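Local coordinates for protein 2-C-methyl-D-erythritol 2,4-cyclodiphosphate synthase (Francisella tularensis subsp. tularensis, PDB 3RE3) that probably converts 4-diphosphocytidyl-2-C-methyl-D-erythritol 2-phosphate into 2-C-methyl-D-erythritol 2,4-cyclodiphosphate with release of CMP, a step of non-mevalonate isoprenoid biosynthesis, at residues C102-A108 with E149-H155; I47-C51 with S79-L83; Y95-D101 with V156-R162. All blocks are in the same frame, centred on the assembly; numbering follows the deposited sequence.

Contact 1. Residues C102-A108 with E149-H155; sequences CTIIAQA and EEGIATH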
loop_
_atom_site.group_PDB
_atom_site.type_symbol
_atom_site.label_atom_id
_atom_site.label_comp_id
_atom_site.label_asym_id
_atom_site.label_seq_id
_atom_site.Cartn_x
_atom_site.Cartn_y
_atom_site.Cartn_z
ATOM N N CYS A 102 -6.536 -7.766 -3.292
ATOM C CA CYS A 102 -7.146 -6.440 -3.429
ATOM C C CYS A 102 -7.730 -5.984 -2.116
ATOM O O CYS A 102 -8.387 -6.759 -1.407
ATOM C CB CYS A 102 -8.261 -6.439 -4.471
ATOM S SG CYS A 102 -7.801 -7.049 -6.087
ATOM N N THR A 103 -7.473 -4.720 -1.791
ATOM C CA THR A 103 -8.122 -4.073 -0.662
ATOM C C THR A 103 -8.910 -2.845 -1.133
ATOM O O THR A 103 -8.349 -1.846 -1.571
ATOM C CB THR A 103 -7.106 -3.680 0.417
ATOM O OG1 THR A 103 -6.303 -4.818 0.745
ATOM C CG2 THR A 103 -7.812 -3.172 1.675
ATOM N N ILE A 104 -10.223 -2.945 -1.045
ATOM C CA ILE A 104 -11.096 -1.815 -1.299
ATOM C C ILE A 104 -11.285 -1.003 -0.029
ATOM O O ILE A 104 -11.678 -1.542 1.002
ATOM C CB ILE A 104 -12.466 -2.291 -1.773
ATOM C CG1 ILE A 104 -12.301 -3.152 -3.026
ATOM C CG2 ILE A 104 -13.391 -1.103 -2.015
ATOM C CD1 ILE A 104 -13.562 -3.839 -3.450
ATOM N N ILE A 105 -10.987 0.287 -0.109
ATOM C CA ILE A 105 -11.157 1.185 1.028
ATOM C C ILE A 105 -12.342 2.123 0.827
ATOM O O ILE A 105 -12.298 3.013 -0.017
ATOM C CB ILE A 105 -9.880 2.008 1.240
ATOM C CG1 ILE A 105 -8.669 1.069 1.204
ATOM C CG2 ILE A 105 -9.975 2.821 2.534
ATOM C CD1 ILE A 105 -7.363 1.732 1.478
ATOM N N ALA A 106 -13.408 1.901 1.589
ATOM C CA ALA A 106 -14.637 2.685 1.431
ATOM C C ALA A 106 -15.424 2.805 2.723
ATOM O O ALA A 106 -15.510 1.844 3.477
ATOM C CB ALA A 106 -15.500 2.061 0.383
ATOM N N GLN A 107 -16.022 3.969 2.977
ATOM C CA GLN A 107 -16.945 4.074 4.102
ATOM C C GLN A 107 -18.288 3.526 3.649
ATOM O O GLN A 107 -19.091 3.042 4.450
ATOM C CB GLN A 107 -17.051 5.510 4.613
ATOM C CG GLN A 107 -17.611 5.612 6.016
ATOM C CD GLN A 107 -16.726 4.936 7.042
ATOM O OE1 GLN A 107 -15.504 4.895 6.903
ATOM N NE2 GLN A 107 -17.343 4.405 8.084
ATOM N N ALA A 108 -18.497 3.588 2.336
ATOM C CA ALA A 108 -19.686 3.044 1.693
ATOM C C ALA A 108 -19.550 3.247 0.177
ATOM O O ALA A 108 -18.664 3.980 -0.262
ATOM C CB ALA A 108 -20.944 3.711 2.238
ATOM N N GLU A 149 -16.892 10.024 3.226
ATOM C CA GLU A 149 -17.594 9.483 2.073
ATOM C C GLU A 149 -17.452 10.341 0.833
ATOM O O GLU A 149 -18.374 10.429 0.031
ATOM C CB GLU A 149 -19.076 9.276 2.367
ATOM C CG GLU A 149 -19.378 8.377 3.541
ATOM C CD GLU A 149 -20.790 7.788 3.491
ATOM O OE1 GLU A 149 -21.394 7.767 2.397
ATOM O OE2 GLU A 149 -21.293 7.339 4.546
ATOM N N GLU A 150 -16.298 10.971 0.676
ATOM C CA GLU A 150 -16.037 11.787 -0.504
ATOM C C GLU A 150 -15.590 10.940 -1.691
ATOM O O GLU A 150 -15.670 11.365 -2.842
ATOM C CB GLU A 150 -15.039 12.910 -0.177
ATOM C CG GLU A 150 -15.635 13.936 0.803
ATOM C CD GLU A 150 -14.603 14.865 1.471
ATOM O OE1 GLU A 150 -13.399 14.781 1.154
ATOM O OE2 GLU A 150 -15.011 15.698 2.327
ATOM N N GLY A 151 -15.136 9.726 -1.413
ATOM C CA GLY A 151 -14.635 8.853 -2.457
ATOM C C GLY A 151 -14.175 7.520 -1.907
ATOM O O GLY A 151 -14.326 7.255 -0.711
ATOM N N ILE A 152 -13.615 6.687 -2.781
ATOM C CA ILE A 152 -13.075 5.395 -2.386
ATOM C C ILE A 152 -11.734 5.118 -3.043
ATOM O O ILE A 152 -11.396 5.701 -4.074
ATOM C CB ILE A 152 -14.021 4.244 -2.747
ATOM C CG1 ILE A 152 -14.317 4.264 -4.238
ATOM C CG2 ILE A 152 -15.312 4.338 -1.957
ATOM C CD1 ILE A 152 -15.338 3.265 -4.622
ATOM N N ALA A 153 -10.974 4.220 -2.431
ATOM C CA ALA A 153 -9.685 3.849 -2.968
ATOM C C ALA A 153 -9.590 2.347 -3.004
ATOM O O ALA A 153 -10.348 1.649 -2.330
ATOM C CB ALA A 153 -8.578 4.417 -2.119
ATOM N N THR A 154 -8.669 1.849 -3.813
ATOM C CA THR A 154 -8.328 0.429 -3.790
ATOM C C THR A 154 -6.834 0.279 -3.925
ATOM O O THR A 154 -6.187 1.021 -4.669
ATOM C CB THR A 154 -9.024 -0.403 -4.891
ATOM O OG1 THR A 154 -8.960 0.293 -6.137
ATOM C CG2 THR A 154 -10.465 -0.626 -4.549
ATOM N N HIS A 155 -6.303 -0.666 -3.155
ATOM C CA HIS A 155 -4.943 -1.156 -3.297
ATOM C C HIS A 155 -4.966 -2.561 -3.899
ATOM O O HIS A 155 -5.703 -3.437 -3.448
ATOM C CB HIS A 155 -4.266 -1.233 -1.937
ATOM C CG HIS A 155 -3.754 0.077 -1.430
ATOM N ND1 HIS A 155 -2.483 0.526 -1.700
ATOM C CD2 HIS A 155 -4.330 1.014 -0.636
ATOM C CE1 HIS A 155 -2.295 1.694 -1.104
ATOM N NE2 HIS A 155 -3.403 2.013 -0.460
HETATM O O HOH W 1 -16.119 6.426 1.130
#
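Four backbone hydrogen bonds tie strand 102-105 to strand 151-155. Thr-103 N donates to His-155 O (2.7 Å) and His-155 N to Thr-103 O (2.8 Å); two residues on, Ile-105 N reaches Ala-153 O (2.7 Å) and Ala-153 N returns to Ile-105 O (3.0 Å). Between these pairs lies the non-hydrogen-bonded pair Ile-104 and Thr-154, with CA atoms 4.3 Å apart. Beyond the ladder the chains diverge, and a water bridges Gln-107 N (3.1 Å) to Gly-151 O (2.7 Å). Such antiparallel pairing, 167° between strand directions, makes up the middle of the four-stranded sheet in this YgbB-family subunit. Thr-103, Ile-105, Ala-153 and His-155 share one face, where Thr-103, Ile-105 and His-155 meet neighbouring subunits and Ile-146 of helix 144-147 lies on Ile-105 and Ala-153. Ile-105 CD1 meets the ring edge of His-155 at CD2 (3.8 Å), while that ring packs edge-to-face on His-155 of both other subunits and its ND1 is hydrogen-bonded to His-10 NE2 of its own chain. On the reverse face, Ile-104 CG1 touches Thr-154 CG2 (3.5 Å) under helix 45-57. Ala-106 CB packs against Ile-152 CG2 (3.3 Å), and Gln-107 CB against Glu-149 CG (3.8 Å).

Contact 2. Residues I47-C51 with S79-L83; sequences IHALC and SKFFL. With POP (pyrophosphate 2-), chain E.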
loop_
_atom_site.group_PDB
_atom_site.type_symbol
_atom_site.label_atom_id
_atom_site.label_comp_id
_atom_site.label_asym_id
_atom_site.label_seq_id
_atom_site.Cartn_x
_atom_site.Cartn_y
_atom_site.Cartn_z
ATOM N N ILE A 47 -10.625 -2.393 -11.052
ATOM C CA ILE A 47 -10.016 -2.883 -12.268
ATOM C C ILE A 47 -8.875 -1.947 -12.660
ATOM O O ILE A 47 -7.881 -2.358 -13.254
ATOM C CB ILE A 47 -11.042 -3.040 -13.393
ATOM C CG1 ILE A 47 -11.977 -4.201 -13.064
ATOM C CG2 ILE A 47 -10.347 -3.261 -14.734
ATOM C CD1 ILE A 47 -12.814 -4.671 -14.229
ATOM N N HIS A 48 -9.024 -0.682 -12.319
ATOM C CA HIS A 48 -7.984 0.290 -12.605
ATOM C C HIS A 48 -6.709 -0.005 -11.803
ATOM O O HIS A 48 -5.635 -0.169 -12.383
ATOM C CB HIS A 48 -8.490 1.707 -12.325
ATOM C CG HIS A 48 -7.584 2.784 -12.832
ATOM N ND1 HIS A 48 -8.030 3.820 -13.619
ATOM C CD2 HIS A 48 -6.259 2.993 -12.648
ATOM C CE1 HIS A 48 -7.017 4.618 -13.910
ATOM N NE2 HIS A 48 -5.933 4.138 -13.334
ATOM N N ALA A 49 -6.824 -0.097 -10.482
ATOM C CA ALA A 49 -5.659 -0.395 -9.669
ATOM C C ALA A 49 -5.066 -1.756 -10.094
ATOM O O ALA A 49 -3.849 -1.957 -10.093
ATOM C CB ALA A 49 -6.034 -0.402 -8.206
ATOM N N LEU A 50 -5.941 -2.680 -10.477
ATOM C CA LEU A 50 -5.530 -4.020 -10.881
ATOM C C LEU A 50 -4.687 -3.998 -12.153
ATOM O O LEU A 50 -3.638 -4.613 -12.198
ATOM C CB LEU A 50 -6.752 -4.908 -11.078
ATOM C CG LEU A 50 -6.490 -6.302 -11.612
ATOM C CD1 LEU A 50 -5.582 -7.043 -10.667
ATOM C CD2 LEU A 50 -7.798 -7.048 -11.766
ATOM N N CYS A 51 -5.152 -3.292 -13.179
ATOM C CA CYS A 51 -4.374 -3.100 -14.399
ATOM C C CYS A 51 -3.033 -2.454 -14.099
ATOM O O CYS A 51 -2.003 -2.888 -14.601
ATOM C CB CYS A 51 -5.136 -2.236 -15.392
ATOM S SG CYS A 51 -6.603 -3.024 -16.070
ATOM N N SER A 79 -14.921 -1.369 -18.268
ATOM C CA SER A 79 -13.546 -1.517 -17.810
ATOM C C SER A 79 -13.045 -2.952 -18.001
ATOM O O SER A 79 -11.843 -3.194 -18.125
ATOM C CB SER A 79 -13.415 -1.072 -16.354
ATOM O OG SER A 79 -12.416 -0.073 -16.215
ATOM N N LYS A 80 -13.979 -3.898 -18.034
ATOM C CA LYS A 80 -13.652 -5.285 -18.297
ATOM C C LYS A 80 -12.828 -5.450 -19.569
ATOM O O LYS A 80 -11.993 -6.345 -19.656
ATOM C CB LYS A 80 -14.922 -6.119 -18.407
ATOM C CG LYS A 80 -15.700 -6.263 -17.115
ATOM C CD LYS A 80 -16.858 -7.228 -17.322
ATOM C CE LYS A 80 -17.958 -7.035 -16.287
ATOM N NZ LYS A 80 -19.159 -7.882 -16.559
ATOM N N PHE A 81 -13.095 -4.595 -20.551
ATOM C CA PHE A 81 -12.367 -4.597 -21.810
ATOM C C PHE A 81 -10.879 -4.403 -21.568
ATOM O O PHE A 81 -10.054 -5.195 -22.027
ATOM C CB PHE A 81 -12.887 -3.484 -22.724
ATOM C CG PHE A 81 -11.960 -3.147 -23.861
ATOM C CD1 PHE A 81 -12.094 -3.775 -25.087
ATOM C CD2 PHE A 81 -10.959 -2.198 -23.705
ATOM C CE1 PHE A 81 -11.245 -3.472 -26.133
ATOM C CE2 PHE A 81 -10.106 -1.890 -24.748
ATOM C CZ PHE A 81 -10.249 -2.528 -25.962
ATOM N N PHE A 82 -10.549 -3.338 -20.847
ATOM C CA PHE A 82 -9.162 -3.003 -20.554
ATOM C C PHE A 82 -8.469 -4.164 -19.869
ATOM O O PHE A 82 -7.351 -4.537 -20.213
ATOM C CB PHE A 82 -9.092 -1.760 -19.679
ATOM C CG PHE A 82 -9.661 -0.553 -20.334
ATOM C CD1 PHE A 82 -8.862 0.264 -21.110
ATOM C CD2 PHE A 82 -11.008 -0.246 -20.207
ATOM C CE1 PHE A 82 -9.389 1.384 -21.732
ATOM C CE2 PHE A 82 -11.542 0.874 -20.827
ATOM C CZ PHE A 82 -10.732 1.687 -21.590
ATOM N N LEU A 83 -9.162 -4.741 -18.902
ATOM C CA LEU A 83 -8.657 -5.898 -18.198
ATOM C C LEU A 83 -8.345 -7.025 -19.188
ATOM O O LEU A 83 -7.370 -7.765 -19.028
ATOM C CB LEU A 83 -9.672 -6.355 -17.165
ATOM C CG LEU A 83 -9.070 -7.333 -16.189
ATOM C CD1 LEU A 83 -7.793 -6.738 -15.629
ATOM C CD2 LEU A 83 -10.064 -7.634 -15.091
HETATM P P1 POP E . -8.482 7.644 -11.115
HETATM O O1 POP E . -7.306 6.968 -11.783
HETATM O O2 POP E . -8.003 8.331 -9.856
HETATM O O3 POP E . -9.064 8.670 -12.058
HETATM O O POP E . -9.608 6.541 -10.752
HETATM P P2 POP E . -10.924 6.246 -11.650
HETATM O O4 POP E . -11.472 4.900 -11.242
HETATM O O5 POP E . -11.974 7.313 -11.429
HETATM O O6 POP E . -10.560 6.185 -13.116
#
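Helix packing often turns on a few rotamers, as segments 47-51 and 79-83, on helices 45-57 and 79-92, illustrate: they run nearly parallel, 14° apart, with axes 9.9 Å from each other at closest approach. Ile-47, in the m,t rotamer, points at the second helix and spreads along it. Its CG2 lies 3.7 Å from Ser-79 O and 4.0 Å from Leu-83 CB, while its CD1 reaches out to Lys-80 N at 4.1 Å. One turn later, Leu-50 and Leu-83 share the t,p rotamer, which brings Leu-50 CD2 to 3.9 Å from Leu-83 CD1. The same Leu-83 CD1 is 3.9 Å from Cys-51 SG, the m rotamer of Cys-51 directing its sulfur into the gap between the helices. Phe-82 starts toward the partner helix, but its m rotamer leads the ring away, to an edge-to-face meeting with Phe-67. Leu-122 of helix 115-126 covers both Ile-47 and Leu-83, so the pair belongs to the helical layer on one side of the sheet. His-48 (chi1 t) has its ring beside the pyrophosphate, whose O1 lies over one face, 3.2 Å from His-48 CE1. The chemistry between the helices is thus almost wholly apolar, implying cohesion by shape and burial, while His-48, next to Ile-47 in segment 47-51, makes no contact with 79-83 and lies beside the pyrophosphate instead.

Contact 3. Residues Y95-D101 with V156-R162; sequences YSISNID and VVCLLYR. With NA (sodium ion), chain F.
Ile-97, Ile-100, Val-156, Cys-158 and Leu-160 form the apolar centre, on the sheet face covered by helices 45-57 and 79-92. With both isoleucines m,t, Ile-97 CG1 meets Leu-160 CD2 (3.8 Å) and Ile-100 CG1 meets Cys-158 CB (3.9 Å); Ile-100 CG2 is 3.7 Å from Val-156 CG1. Strands 96-101 and 156-161 run antiparallel at 142°, axes 4.5 Å apart, pairing Ser-96 with Tyr-161, Ile-97 with Leu-160, Ile-100 with Cys-158 and Asp-101 with Val-157. A classic beta bulge shifts the register: Ser-98, turned to phi/psi -74/-65°, and Asn-99 both face Leu-159, whose O accepts from Ser-98 N (2.8 Å) and weakly from Asn-99 N (3.4 Å), while Leu-159 N donates to Asn-99 O (2.9 Å). Regular bonds flank it: Ser-96 N to Tyr-161 O 2.8 Å, Tyr-161 N to Ser-96 O 2.9 Å, Asp-101 N to Val-157 O 2.8 Å, Val-157 N to Asp-101 O 2.9 Å. At the Tyr-95/Arg-162 end, Tyr-161 (chi1 p) lays its ring over Ser-96 CB, 3.7 Å from the ring centroid, a CH-pi contact. Asn-99 OD1 binds a sodium ion at 3.0 Å, which Gly-56 O of a neighbouring subunit also binds; Asp-101 OD2 bonds to His-10 N of that subunit.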
loop_
_atom_site.group_PDB
_atom_site.type_symbol
_atom_site.label_atom_id
_atom_site.label_comp_id
_atom_site.label_asym_id
_atom_site.label_seq_id
_atom_site.Cartn_x
_atom_site.Cartn_y
_atom_site.Cartn_z
ATOM N N TYR A 95 4.192 -13.919 -18.976
ATOM C CA TYR A 95 4.104 -14.083 -17.547
ATOM C C TYR A 95 2.716 -14.591 -17.222
ATOM O O TYR A 95 1.780 -14.416 -18.009
ATOM C CB TYR A 95 4.397 -12.768 -16.834
ATOM C CG TYR A 95 5.853 -12.594 -16.480
ATOM C CD1 TYR A 95 6.734 -11.959 -17.355
ATOM C CD2 TYR A 95 6.348 -13.083 -15.276
ATOM C CE1 TYR A 95 8.060 -11.807 -17.034
ATOM C CE2 TYR A 95 7.673 -12.949 -14.946
ATOM C CZ TYR A 95 8.533 -12.308 -15.824
ATOM O OH TYR A 95 9.869 -12.169 -15.486
ATOM N N SER A 96 2.613 -15.269 -16.083
ATOM C CA SER A 96 1.351 -15.784 -15.579
ATOM C C SER A 96 1.034 -15.141 -14.232
ATOM O O SER A 96 1.923 -14.684 -13.516
ATOM C CB SER A 96 1.426 -17.303 -15.379
ATOM O OG SER A 96 1.611 -18.017 -16.594
ATOM N N ILE A 97 -0.237 -15.119 -13.868
ATOM C CA ILE A 97 -0.586 -14.698 -12.523
ATOM C C ILE A 97 -0.415 -15.832 -11.524
ATOM O O ILE A 97 -1.035 -16.878 -11.641
ATOM C CB ILE A 97 -2.034 -14.180 -12.447
ATOM C CG1 ILE A 97 -2.140 -12.854 -13.190
ATOM C CG2 ILE A 97 -2.485 -14.045 -10.991
ATOM C CD1 ILE A 97 -3.475 -12.640 -13.778
ATOM N N SER A 98 0.417 -15.605 -10.523
ATOM C CA SER A 98 0.424 -16.469 -9.370
ATOM C C SER A 98 -0.823 -16.161 -8.544
ATOM O O SER A 98 -1.705 -17.002 -8.401
ATOM C CB SER A 98 1.678 -16.225 -8.554
ATOM O OG SER A 98 1.679 -17.042 -7.407
ATOM N N ASN A 99 -0.899 -14.945 -8.004
ATOM C CA ASN A 99 -2.091 -14.517 -7.269
ATOM C C ASN A 99 -2.267 -13.008 -7.182
ATOM O O ASN A 99 -1.330 -12.244 -7.388
ATOM C CB ASN A 99 -2.150 -15.152 -5.875
ATOM C CG ASN A 99 -1.350 -14.381 -4.838
ATOM O OD1 ASN A 99 -1.917 -13.838 -3.899
ATOM N ND2 ASN A 99 -0.032 -14.352 -4.989
ATOM N N ILE A 100 -3.486 -12.583 -6.879
ATOM C CA ILE A 100 -3.792 -11.169 -6.745
ATOM C C ILE A 100 -4.500 -10.890 -5.435
ATOM O O ILE A 100 -5.441 -11.601 -5.079
ATOM C CB ILE A 100 -4.701 -10.703 -7.880
ATOM C CG1 ILE A 100 -3.952 -10.787 -9.204
ATOM C CG2 ILE A 100 -5.188 -9.288 -7.605
ATOM C CD1 ILE A 100 -4.838 -10.643 -10.398
ATOM N N ASP A 101 -4.050 -9.856 -4.724
ATOM C CA ASP A 101 -4.739 -9.402 -3.514
ATOM C C ASP A 101 -5.267 -7.966 -3.618
ATOM O O ASP A 101 -4.535 -7.052 -3.983
ATOM C CB ASP A 101 -3.834 -9.543 -2.292
ATOM C CG ASP A 101 -4.626 -9.615 -0.997
ATOM O OD1 ASP A 101 -5.868 -9.711 -1.069
ATOM O OD2 ASP A 101 -4.015 -9.600 0.093
ATOM N N VAL A 156 -4.153 -2.776 -4.917
ATOM C CA VAL A 156 -3.966 -4.115 -5.450
ATOM C C VAL A 156 -2.487 -4.463 -5.423
ATOM O O VAL A 156 -1.636 -3.627 -5.729
ATOM C CB VAL A 156 -4.480 -4.256 -6.898
ATOM C CG1 VAL A 156 -4.280 -5.688 -7.395
ATOM C CG2 VAL A 156 -5.938 -3.868 -6.987
ATOM N N VAL A 157 -2.194 -5.694 -5.025
ATOM C CA VAL A 157 -0.888 -6.290 -5.252
ATOM C C VAL A 157 -1.064 -7.566 -6.075
ATOM O O VAL A 157 -1.980 -8.362 -5.839
ATOM C CB VAL A 157 -0.162 -6.620 -3.938
ATOM C CG1 VAL A 157 0.368 -5.361 -3.291
ATOM C CG2 VAL A 157 -1.076 -7.406 -2.994
ATOM N N CYS A 158 -0.196 -7.753 -7.057
ATOM C CA CYS A 158 -0.186 -8.992 -7.821
ATOM C C CYS A 158 1.198 -9.590 -7.773
ATOM O O CYS A 158 2.184 -8.868 -7.611
ATOM C CB CYS A 158 -0.589 -8.765 -9.277
ATOM S SG CYS A 158 0.455 -7.598 -10.099
ATOM N N LEU A 159 1.258 -10.917 -7.876
ATOM C CA LEU A 159 2.520 -11.643 -8.036
ATOM C C LEU A 159 2.489 -12.394 -9.355
ATOM O O LEU A 159 1.586 -13.184 -9.595
ATOM C CB LEU A 159 2.725 -12.630 -6.900
ATOM C CG LEU A 159 4.111 -13.228 -6.720
ATOM C CD1 LEU A 159 5.196 -12.162 -6.707
ATOM C CD2 LEU A 159 4.153 -14.027 -5.432
ATOM N N LEU A 160 3.478 -12.146 -10.206
ATOM C CA LEU A 160 3.570 -12.805 -11.514
ATOM C C LEU A 160 4.727 -13.817 -11.592
ATOM O O LEU A 160 5.748 -13.647 -10.927
ATOM C CB LEU A 160 3.740 -11.754 -12.604
ATOM C CG LEU A 160 2.650 -10.689 -12.692
ATOM C CD1 LEU A 160 2.905 -9.779 -13.899
ATOM C CD2 LEU A 160 1.274 -11.343 -12.784
ATOM N N TYR A 161 4.567 -14.875 -12.386
ATOM C CA TYR A 161 5.651 -15.852 -12.570
ATOM C C TYR A 161 5.881 -16.256 -14.025
ATOM O O TYR A 161 5.019 -16.048 -14.893
ATOM C CB TYR A 161 5.440 -17.097 -11.705
ATOM C CG TYR A 161 4.356 -18.026 -12.206
ATOM C CD1 TYR A 161 4.638 -19.031 -13.132
ATOM C CD2 TYR A 161 3.062 -17.907 -11.755
ATOM C CE1 TYR A 161 3.646 -19.881 -13.590
ATOM C CE2 TYR A 161 2.071 -18.741 -12.203
ATOM C CZ TYR A 161 2.360 -19.727 -13.122
ATOM O OH TYR A 161 1.353 -20.557 -13.557
ATOM N N ARG A 162 7.065 -16.821 -14.268
ATOM C CA ARG A 162 7.477 -17.339 -15.578
ATOM C C ARG A 162 8.171 -18.699 -15.410
ATOM O O ARG A 162 8.852 -18.946 -14.403
ATOM C CB ARG A 162 8.409 -16.341 -16.278
ATOM C CG ARG A 162 8.964 -16.807 -17.623
ATOM C CD ARG A 162 10.000 -15.823 -18.181
ATOM N NE ARG A 162 9.409 -14.871 -19.120
ATOM C CZ ARG A 162 10.006 -13.756 -19.538
ATOM N NH1 ARG A 162 11.214 -13.441 -19.092
ATOM N NH2 ARG A 162 9.395 -12.948 -20.399
HETATM NA NA NA F . -4.842 -14.126 -3.338
HETATM O O HOH W 2 4.931 -18.032 -17.552
#

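A single strand pair can serve different surroundings along its length: contacts 1 and 3 both join strands 96-105 and 151-161, and both are largely buried and held by backbone hydrogen bonds. Contact 1 stays in regular register beside the trimer's histidine cluster; contact 3 carries a bulge, an intersubunit sodium site and a more exposed aromatic end. Contact 2, partly buried and untouched by other subunits, is made by mainly apolar side chains, some against backbone, without hydrogen bonds between its segments. Its first helix packs on both others, Ala-49 on Thr-154 and Leu-50 on Ile-100. Helices 45-57 and 79-92 lie on one sheet face; the other largely meets neighbouring subunits, with helix 144-147 covering Ile-105 and Ala-153.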